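Protease Do-like 2, chloroplastic (Arabidopsis thaliana, PDB 4FLN) performs, as a chloroplast serine protease, the primary cleavage of the photodamaged D1 protein in plant photosystem II. Local coordinates at residues P370-I374 with S497-L503; L383-I388 with K403-S407; V427-Y431 with Y473-L477. All coordinates share one frame. Residues are numbered along the deposited sequence.

Interaction 1: residues P370-I374 with S497-L503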
loop_
_atom_site.group_PDB
_atom_site.type_symbol
_atom_site.label_atom_id
_atom_site.label_comp_id
_atom_site.label_asym_id
_atom_site.label_seq_id
_atom_site.Cartn_x
_atom_site.Cartn_y
_atom_site.Cartn_z
ATOM N N PRO B 370 -16.518 -11.453 30.561
ATOM C CA PRO B 370 -15.211 -11.766 31.145
ATOM C C PRO B 370 -15.068 -11.160 32.529
ATOM O O PRO B 370 -15.584 -10.076 32.799
ATOM C CB PRO B 370 -14.231 -11.109 30.178
ATOM C CG PRO B 370 -14.986 -9.987 29.598
ATOM C CD PRO B 370 -16.422 -10.414 29.522
ATOM N N SER B 371 -14.378 -11.875 33.403
ATOM C CA SER B 371 -14.228 -11.458 34.783
ATOM C C SER B 371 -13.302 -10.261 34.885
ATOM O O SER B 371 -12.386 -10.093 34.073
ATOM C CB SER B 371 -13.653 -12.603 35.604
ATOM O OG SER B 371 -14.325 -13.806 35.294
ATOM N N TYR B 372 -13.561 -9.412 35.871
ATOM C CA TYR B 372 -12.649 -8.326 36.178
ATOM C C TYR B 372 -12.758 -7.886 37.629
ATOM O O TYR B 372 -13.815 -8.001 38.242
ATOM C CB TYR B 372 -12.838 -7.150 35.213
ATOM C CG TYR B 372 -14.019 -6.254 35.490
ATOM C CD1 TYR B 372 -13.861 -5.074 36.209
ATOM C CD2 TYR B 372 -15.284 -6.568 35.010
ATOM C CE1 TYR B 372 -14.933 -4.239 36.457
ATOM C CE2 TYR B 372 -16.364 -5.737 35.251
ATOM C CZ TYR B 372 -16.183 -4.573 35.974
ATOM O OH TYR B 372 -17.251 -3.743 36.223
ATOM N N ILE B 373 -11.646 -7.411 38.176
ATOM C CA ILE B 373 -11.626 -6.825 39.508
ATOM C C ILE B 373 -10.684 -5.619 39.512
ATOM O O ILE B 373 -9.632 -5.642 38.869
ATOM C CB ILE B 373 -11.247 -7.873 40.589
ATOM C CG1 ILE B 373 -11.257 -7.248 41.981
ATOM C CG2 ILE B 373 -9.902 -8.507 40.290
ATOM C CD1 ILE B 373 -11.090 -8.260 43.101
ATOM N N ILE B 374 -11.083 -4.556 40.205
ATOM C CA ILE B 374 -10.305 -3.322 40.243
ATOM C C ILE B 374 -9.912 -2.951 41.668
ATOM O O ILE B 374 -10.764 -2.811 42.542
ATOM C CB ILE B 374 -11.091 -2.153 39.624
ATOM C CG1 ILE B 374 -11.679 -2.561 38.275
ATOM C CG2 ILE B 374 -10.202 -0.932 39.446
ATOM C CD1 ILE B 374 -12.407 -1.441 37.563
ATOM N N SER B 497 -19.124 -0.864 38.528
ATOM C CA SER B 497 -18.792 -1.775 39.620
ATOM C C SER B 497 -17.310 -2.119 39.688
ATOM O O SER B 497 -16.622 -2.142 38.672
ATOM C CB SER B 497 -19.606 -3.064 39.496
ATOM O OG SER B 497 -18.942 -4.145 40.123
ATOM N N GLU B 498 -16.835 -2.403 40.897
ATOM C CA GLU B 498 -15.440 -2.763 41.116
ATOM C C GLU B 498 -15.150 -4.140 40.543
ATOM O O GLU B 498 -14.006 -4.462 40.214
ATOM C CB GLU B 498 -15.125 -2.771 42.610
ATOM C CG GLU B 498 -15.871 -3.835 43.383
ATOM C CD GLU B 498 -14.964 -4.623 44.300
ATOM O OE1 GLU B 498 -15.357 -5.736 44.709
ATOM O OE2 GLU B 498 -13.858 -4.132 44.613
ATOM N N ARG B 499 -16.202 -4.943 40.430
ATOM C CA ARG B 499 -16.085 -6.327 40.006
ATOM C C ARG B 499 -17.003 -6.627 38.847
ATOM O O ARG B 499 -17.771 -5.781 38.389
ATOM C CB ARG B 499 -16.508 -7.270 41.138
ATOM C CG ARG B 499 -15.484 -7.525 42.204
ATOM C CD ARG B 499 -16.077 -8.379 43.307
ATOM N NE ARG B 499 -15.531 -8.002 44.609
ATOM C CZ ARG B 499 -14.708 -8.757 45.332
ATOM N NH1 ARG B 499 -14.335 -9.953 44.894
ATOM N NH2 ARG B 499 -14.264 -8.319 46.503
ATOM N N SER B 500 -16.914 -7.869 38.400
ATOM C CA SER B 500 -17.938 -8.490 37.592
ATOM C C SER B 500 -18.581 -9.492 38.539
ATOM O O SER B 500 -17.914 -10.020 39.429
ATOM C CB SER B 500 -17.318 -9.191 36.385
ATOM O OG SER B 500 -16.301 -10.090 36.785
ATOM N N ALA B 501 -19.874 -9.742 38.355
ATOM C CA ALA B 501 -20.678 -10.487 39.323
ATOM C C ALA B 501 -20.071 -11.810 39.831
ATOM O O ALA B 501 -20.142 -12.116 41.026
ATOM C CB ALA B 501 -22.057 -10.727 38.751
ATOM N N ASP B 502 -19.470 -12.582 38.930
ATOM C CA ASP B 502 -18.938 -13.905 39.257
ATOM C C ASP B 502 -17.894 -13.914 40.374
ATOM O O ASP B 502 -17.603 -14.965 40.945
ATOM C CB ASP B 502 -18.349 -14.552 38.008
ATOM C CG ASP B 502 -17.476 -13.596 37.216
ATOM O OD1 ASP B 502 -16.234 -13.686 37.326
ATOM O OD2 ASP B 502 -18.034 -12.752 36.483
ATOM N N LEU B 503 -17.311 -12.754 40.661
ATOM C CA LEU B 503 -16.275 -12.652 41.687
ATOM C C LEU B 503 -16.830 -12.195 43.050
ATOM O O LEU B 503 -16.077 -12.019 44.018
ATOM C CB LEU B 503 -15.128 -11.747 41.220
ATOM C CG LEU B 503 -14.477 -12.056 39.863
ATOM C CD1 LEU B 503 -13.400 -11.021 39.499
ATOM C CD2 LEU B 503 -13.903 -13.470 39.816
#

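Interaction 2: residues L383-I388 with K403-S407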
loop_
_atom_site.group_PDB
_atom_site.type_symbol
_atom_site.label_atom_id
_atom_site.label_comp_id
_atom_site.label_asym_id
_atom_site.label_seq_id
_atom_site.Cartn_x
_atom_site.Cartn_y
_atom_site.Cartn_z
ATOM N N LEU B 383 -6.198 -13.286 30.967
ATOM C CA LEU B 383 -5.735 -13.191 29.601
ATOM C C LEU B 383 -6.585 -14.156 28.787
ATOM O O LEU B 383 -6.828 -15.293 29.202
ATOM C CB LEU B 383 -4.259 -13.590 29.532
ATOM C CG LEU B 383 -3.275 -12.981 28.527
ATOM C CD1 LEU B 383 -2.403 -14.082 27.972
ATOM C CD2 LEU B 383 -3.957 -12.228 27.409
ATOM N N SER B 384 -7.059 -13.695 27.639
ATOM C CA SER B 384 -7.833 -14.544 26.747
ATOM C C SER B 384 -7.480 -14.213 25.305
ATOM O O SER B 384 -6.912 -13.164 25.025
ATOM C CB SER B 384 -9.337 -14.370 26.992
ATOM O OG SER B 384 -9.798 -13.102 26.557
ATOM N N GLU B 385 -7.813 -15.101 24.383
ATOM C CA GLU B 385 -7.504 -14.834 22.989
ATOM C C GLU B 385 -8.224 -13.579 22.463
ATOM O O GLU B 385 -7.597 -12.702 21.858
ATOM C CB GLU B 385 -7.774 -16.062 22.125
ATOM C CG GLU B 385 -6.552 -16.499 21.324
ATOM C CD GLU B 385 -5.449 -17.105 22.190
ATOM O OE1 GLU B 385 -5.773 -17.888 23.114
ATOM O OE2 GLU B 385 -4.258 -16.804 21.943
ATOM N N PRO B 386 -9.539 -13.475 22.713
ATOM C CA PRO B 386 -10.287 -12.275 22.321
ATOM C C PRO B 386 -9.633 -10.989 22.822
ATOM O O PRO B 386 -9.554 -10.025 22.060
ATOM C CB PRO B 386 -11.632 -12.468 23.007
ATOM C CG PRO B 386 -11.783 -13.935 23.125
ATOM C CD PRO B 386 -10.403 -14.477 23.355
ATOM N N LEU B 387 -9.169 -10.971 24.072
ATOM C CA LEU B 387 -8.496 -9.784 24.607
ATOM C C LEU B 387 -7.267 -9.423 23.768
ATOM O O LEU B 387 -7.086 -8.276 23.365
ATOM C CB LEU B 387 -8.098 -9.984 26.077
ATOM C CG LEU B 387 -7.388 -8.808 26.757
ATOM C CD1 LEU B 387 -8.152 -7.537 26.480
ATOM C CD2 LEU B 387 -7.270 -9.039 28.261
ATOM N N ILE B 388 -6.427 -10.419 23.524
ATOM C CA ILE B 388 -5.291 -10.288 22.629
ATOM C C ILE B 388 -5.742 -9.761 21.265
ATOM O O ILE B 388 -5.233 -8.748 20.790
ATOM C CB ILE B 388 -4.576 -11.651 22.465
ATOM C CG1 ILE B 388 -4.070 -12.146 23.822
ATOM C CG2 ILE B 388 -3.438 -11.556 21.460
ATOM C CD1 ILE B 388 -3.390 -13.476 23.775
ATOM N N LYS B 403 3.792 -16.806 26.353
ATOM C CA LYS B 403 3.037 -17.511 27.389
ATOM C C LYS B 403 1.678 -17.958 26.869
ATOM O O LYS B 403 1.229 -19.064 27.158
ATOM C CB LYS B 403 2.877 -16.658 28.644
ATOM C CG LYS B 403 4.072 -16.749 29.560
ATOM C CD LYS B 403 3.705 -16.514 31.015
ATOM C CE LYS B 403 4.818 -17.012 31.934
ATOM N NZ LYS B 403 4.644 -16.596 33.362
ATOM N N ALA B 404 1.035 -17.107 26.080
ATOM C CA ALA B 404 -0.268 -17.450 25.534
ATOM C C ALA B 404 -0.187 -18.497 24.425
ATOM O O ALA B 404 -1.134 -19.248 24.210
ATOM C CB ALA B 404 -0.978 -16.202 25.035
ATOM N N ARG B 405 0.909 -18.503 23.677
ATOM C CA ARG B 405 1.101 -19.493 22.617
ATOM C C ARG B 405 1.695 -20.829 23.092
ATOM O O ARG B 405 1.294 -21.895 22.623
ATOM C CB ARG B 405 1.941 -18.907 21.476
ATOM C CG ARG B 405 1.413 -17.580 20.933
ATOM C CD ARG B 405 0.099 -17.754 20.184
ATOM N NE ARG B 405 -0.810 -16.629 20.397
ATOM C CZ ARG B 405 -2.071 -16.594 19.974
ATOM N NH1 ARG B 405 -2.585 -17.622 19.304
ATOM N NH2 ARG B 405 -2.821 -15.529 20.221
ATOM N N TYR B 406 2.684 -20.743 23.983
ATOM C CA TYR B 406 3.523 -21.886 24.369
ATOM C C TYR B 406 3.216 -22.589 25.701
ATOM O O TYR B 406 3.887 -23.555 26.065
ATOM C CB TYR B 406 5.005 -21.479 24.331
ATOM C CG TYR B 406 5.521 -21.184 22.937
ATOM C CD1 TYR B 406 6.810 -21.538 22.559
ATOM C CD2 TYR B 406 4.710 -20.567 21.996
ATOM C CE1 TYR B 406 7.272 -21.274 21.285
ATOM C CE2 TYR B 406 5.159 -20.301 20.724
ATOM C CZ TYR B 406 6.441 -20.654 20.370
ATOM O OH TYR B 406 6.883 -20.381 19.093
ATOM N N SER B 407 2.229 -22.106 26.441
ATOM C CA SER B 407 2.038 -22.596 27.804
ATOM C C SER B 407 0.776 -23.436 28.018
ATOM O O SER B 407 -0.261 -23.198 27.403
ATOM C CB SER B 407 2.075 -21.439 28.797
ATOM O OG SER B 407 1.700 -21.891 30.081
#

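Interaction 3: residues V427-Y431 with Y473-L477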
loop_
_atom_site.group_PDB
_atom_site.type_symbol
_atom_site.label_atom_id
_atom_site.label_comp_id
_atom_site.label_asym_id
_atom_site.label_seq_id
_atom_site.Cartn_x
_atom_site.Cartn_y
_atom_site.Cartn_z
ATOM N N VAL B 427 -3.341 7.274 44.721
ATOM C CA VAL B 427 -2.848 6.092 45.423
ATOM C C VAL B 427 -1.880 5.285 44.553
ATOM O O VAL B 427 -0.966 4.624 45.055
ATOM C CB VAL B 427 -3.996 5.166 45.860
ATOM C CG1 VAL B 427 -3.678 4.549 47.206
ATOM C CG2 VAL B 427 -5.306 5.930 45.917
ATOM N N ASN B 428 -2.117 5.326 43.246
ATOM C CA ASN B 428 -1.343 4.559 42.283
ATOM C C ASN B 428 -0.194 5.305 41.583
ATOM O O ASN B 428 0.383 4.793 40.617
ATOM C CB ASN B 428 -2.258 3.844 41.282
ATOM C CG ASN B 428 -3.129 4.793 40.482
ATOM O OD1 ASN B 428 -2.654 5.796 39.940
ATOM N ND2 ASN B 428 -4.417 4.466 40.387
ATOM N N ILE B 429 0.116 6.520 42.035
ATOM C CA ILE B 429 1.140 7.318 41.361
ATOM C C ILE B 429 2.416 6.510 41.153
ATOM O O ILE B 429 2.896 5.825 42.058
ATOM C CB ILE B 429 1.483 8.629 42.116
ATOM C CG1 ILE B 429 2.445 8.357 43.272
ATOM C CG2 ILE B 429 0.214 9.332 42.606
ATOM C CD1 ILE B 429 2.626 9.549 44.181
ATOM N N GLY B 430 2.945 6.586 39.937
ATOM C CA GLY B 430 4.106 5.813 39.542
ATOM C C GLY B 430 3.698 4.518 38.861
ATOM O O GLY B 430 4.455 3.957 38.066
ATOM N N TYR B 431 2.484 4.057 39.153
ATOM C CA TYR B 431 1.993 2.804 38.598
ATOM C C TYR B 431 1.150 3.029 37.350
ATOM O O TYR B 431 0.728 2.076 36.695
ATOM C CB TYR B 431 1.173 2.037 39.634
ATOM C CG TYR B 431 1.901 1.763 40.916
ATOM C CD1 TYR B 431 3.232 1.371 40.920
ATOM C CD2 TYR B 431 1.258 1.914 42.131
ATOM C CE1 TYR B 431 3.892 1.121 42.115
ATOM C CE2 TYR B 431 1.902 1.671 43.314
ATOM C CZ TYR B 431 3.211 1.276 43.310
ATOM O OH TYR B 431 3.817 1.041 44.520
ATOM N N TYR B 473 8.884 -6.621 38.643
ATOM C CA TYR B 473 8.282 -5.353 39.045
ATOM C C TYR B 473 7.334 -5.556 40.242
ATOM O O TYR B 473 6.605 -6.545 40.300
ATOM C CB TYR B 473 7.508 -4.767 37.867
ATOM C CG TYR B 473 7.120 -3.319 38.036
ATOM C CD1 TYR B 473 7.846 -2.311 37.417
ATOM C CD2 TYR B 473 6.028 -2.953 38.813
ATOM C CE1 TYR B 473 7.500 -0.979 37.562
ATOM C CE2 TYR B 473 5.669 -1.618 38.968
ATOM C CZ TYR B 473 6.412 -0.632 38.338
ATOM O OH TYR B 473 6.075 0.702 38.477
ATOM N N VAL B 474 7.361 -4.628 41.200
ATOM C CA VAL B 474 6.487 -4.693 42.378
ATOM C C VAL B 474 5.685 -3.418 42.605
ATOM O O VAL B 474 6.249 -2.341 42.765
ATOM C CB VAL B 474 7.274 -4.969 43.683
ATOM C CG1 VAL B 474 8.631 -4.299 43.645
ATOM C CG2 VAL B 474 6.491 -4.460 44.879
ATOM N N ALA B 475 4.365 -3.543 42.642
ATOM C CA ALA B 475 3.517 -2.410 42.976
ATOM C C ALA B 475 3.044 -2.542 44.407
ATOM O O ALA B 475 2.404 -3.529 44.765
ATOM C CB ALA B 475 2.328 -2.344 42.050
ATOM N N VAL B 476 3.361 -1.552 45.231
ATOM C CA VAL B 476 2.867 -1.561 46.591
ATOM C C VAL B 476 1.828 -0.476 46.744
ATOM O O VAL B 476 2.010 0.639 46.256
ATOM C CB VAL B 476 3.991 -1.365 47.629
ATOM C CG1 VAL B 476 3.411 -0.885 48.945
ATOM C CG2 VAL B 476 4.756 -2.662 47.830
ATOM N N LEU B 477 0.732 -0.819 47.413
ATOM C CA LEU B 477 -0.333 0.134 47.674
ATOM C C LEU B 477 -0.792 0.019 49.109
ATOM O O LEU B 477 -0.682 -1.047 49.711
ATOM C CB LEU B 477 -1.506 -0.110 46.736
ATOM C CG LEU B 477 -1.143 0.209 45.291
ATOM C CD1 LEU B 477 -1.231 -1.038 44.436
ATOM C CD2 LEU B 477 -2.046 1.301 44.771
#

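Interaction 1: residues P370-I374 with S497-L503
Here the C-terminal tail of the second PDZ domain, past helix 479-493, returns to lie beside the start of the domain's first strand, 373-375, running in the opposite direction. Backbone groups do much of the joining. Ile374 N donates to Glu498 O at 2.9 Å, and Ser500 N gives a weak bond to Tyr372 O at 3.1 Å. At the Ser371 end a side chain stands in: Tyr372 N donates to Ser500 OG, 3.0 Å away, and that hydroxyl in turn donates to Asp502 OD2 at 3.2 Å. The other carboxylate oxygen, Asp502 OD1, accepts from Ser371 OG at 2.8 Å, so one aspartate ties up both serines. Tyr372 OH sits 3.0 Å from both Ser497 O and Arg499 O. Arg499 O accepts from Ser497 OG at 2.7 Å. The Arg499 guanidinium is well paired: NE meets Glu498 OE1 in a 2.3 Å salt bridge, NH1 gives a weak bond to Leu503 O at 2.8 Å, and NH2 forms a salt bridge with Asp458 on helix 450-459. Leu503 CD1 packs 4.0 Å from Ile373 CB, while Ile373 CD1 lies over one face of the guanidinium, 4.1 Å from Arg499 NH1.

Interaction 2: residues L383-I388 with K403-S407
Start at Leu383, where the chain leaves strand 378-382 and its backbone still bonds to Ile416. Its side chain heads across to the second helix, bringing Leu383 CD1 to 3.9 Å from Ala404 CB, and it also packs on Ile418 of strand 417-422. Next comes Ser384, the N-cap of helix 385-391: its OG accepts a weak bond from Leu387 N at 3.3 Å, and its carbonyl takes the first helical bond, from Ile388 N to Ser384 O at 3.2 Å. Glu385 opens the helix. Its CB points sideways, but the carboxylate swings over to Arg405, and Glu385 OE2 comes within 2.6 Å of Arg405 NH2. This salt bridge approaches over a face of the guanidinium instead of in its plane, so it is best read as a charge attraction at close range. One turn after Ser384, Ile388 points toward the partner helix: Ile388 CD1 is 3.9 Å from Ala404 CB and 4.1 Å from Arg405 NH2. Ala404 is therefore touched by both Leu383 and Ile388, and its short side chain allows the apolar tips to approach helix 398-406 closely. That helix ends beside the bound peptide, whose backbone makes a weak hydrogen bond with Ser407 OG, and Arg405 packs on Leu398 of a second subunit. The arrangement is one of two short helices inserted between antiparallel partner strands 378-382 and 417-422 of the PDZ sheet, with an alanine-centred apolar contact flanked by a salt bridge, next to bound peptide.

Interaction 3: residues V427-Y431 with Y473-L477
Tyr431 is the side chain to follow. It closes a type II turn, with Tyr431 N bonding to Asn428 O at 2.7 Å, and its m rotamer (chi1 -56°) sends the ring onto strand 474-478. There the hydroxyl donates to the backbone, Tyr431 OH to Val476 O at a short 2.5 Å, and Ala475 CB sits over the ring face, 3.9 Å from its centroid and 13° off the normal, a CH-pi contact. Tyr473 starts out sideways, but its t rotamer brings the hydroxyl nearer, and the rings meet edge to edge, Tyr473 OH 3.8 Å from Tyr431 CD1. Gly430 takes the positive phi (94°) of the turn's third position. Leu477, chi1 m with chi2 between wells, places CG 3.9 Å from Tyr431 CE2 and CD2 3.5 Å from Val427 O. Asn428, with chi1 p, leads its amide away: OD1 accepts from Asn425 N, while ND2 serves Leu423 O and Ala376 O. In the second subunit, Asn264 bonds to the carbonyls of Val427 and Ile429, and Gln260 to that of Val474. This is a type II turn held by a tyrosine against the PDZ sheet, where the second PDZ domain meets the first of a neighbouring subunit.

Overall arrangement
All three contacts belong to the second PDZ domain, yet they differ in place and chemistry. Interactions 1 and 3 reach the same antiparallel sheet and are partly buried. Interaction 1 depends on backbone and serine-aspartate hydrogen bonds, while interaction 3 relies on aromatic and aliphatic packing plus one tyrosine bond. Interaction 2 is the more buried contact, joining two helices through apolar tips and one salt bridge. Interactions 2 and 3 both touch a second subunit, and interaction 2 also lies by the bound peptide; no other protein chain touches interaction 1. Strand 378-382 links them: it packs on interactions 1 and 3 and runs directly into interaction 2. Their centres stand about 20 to 25 Å apart.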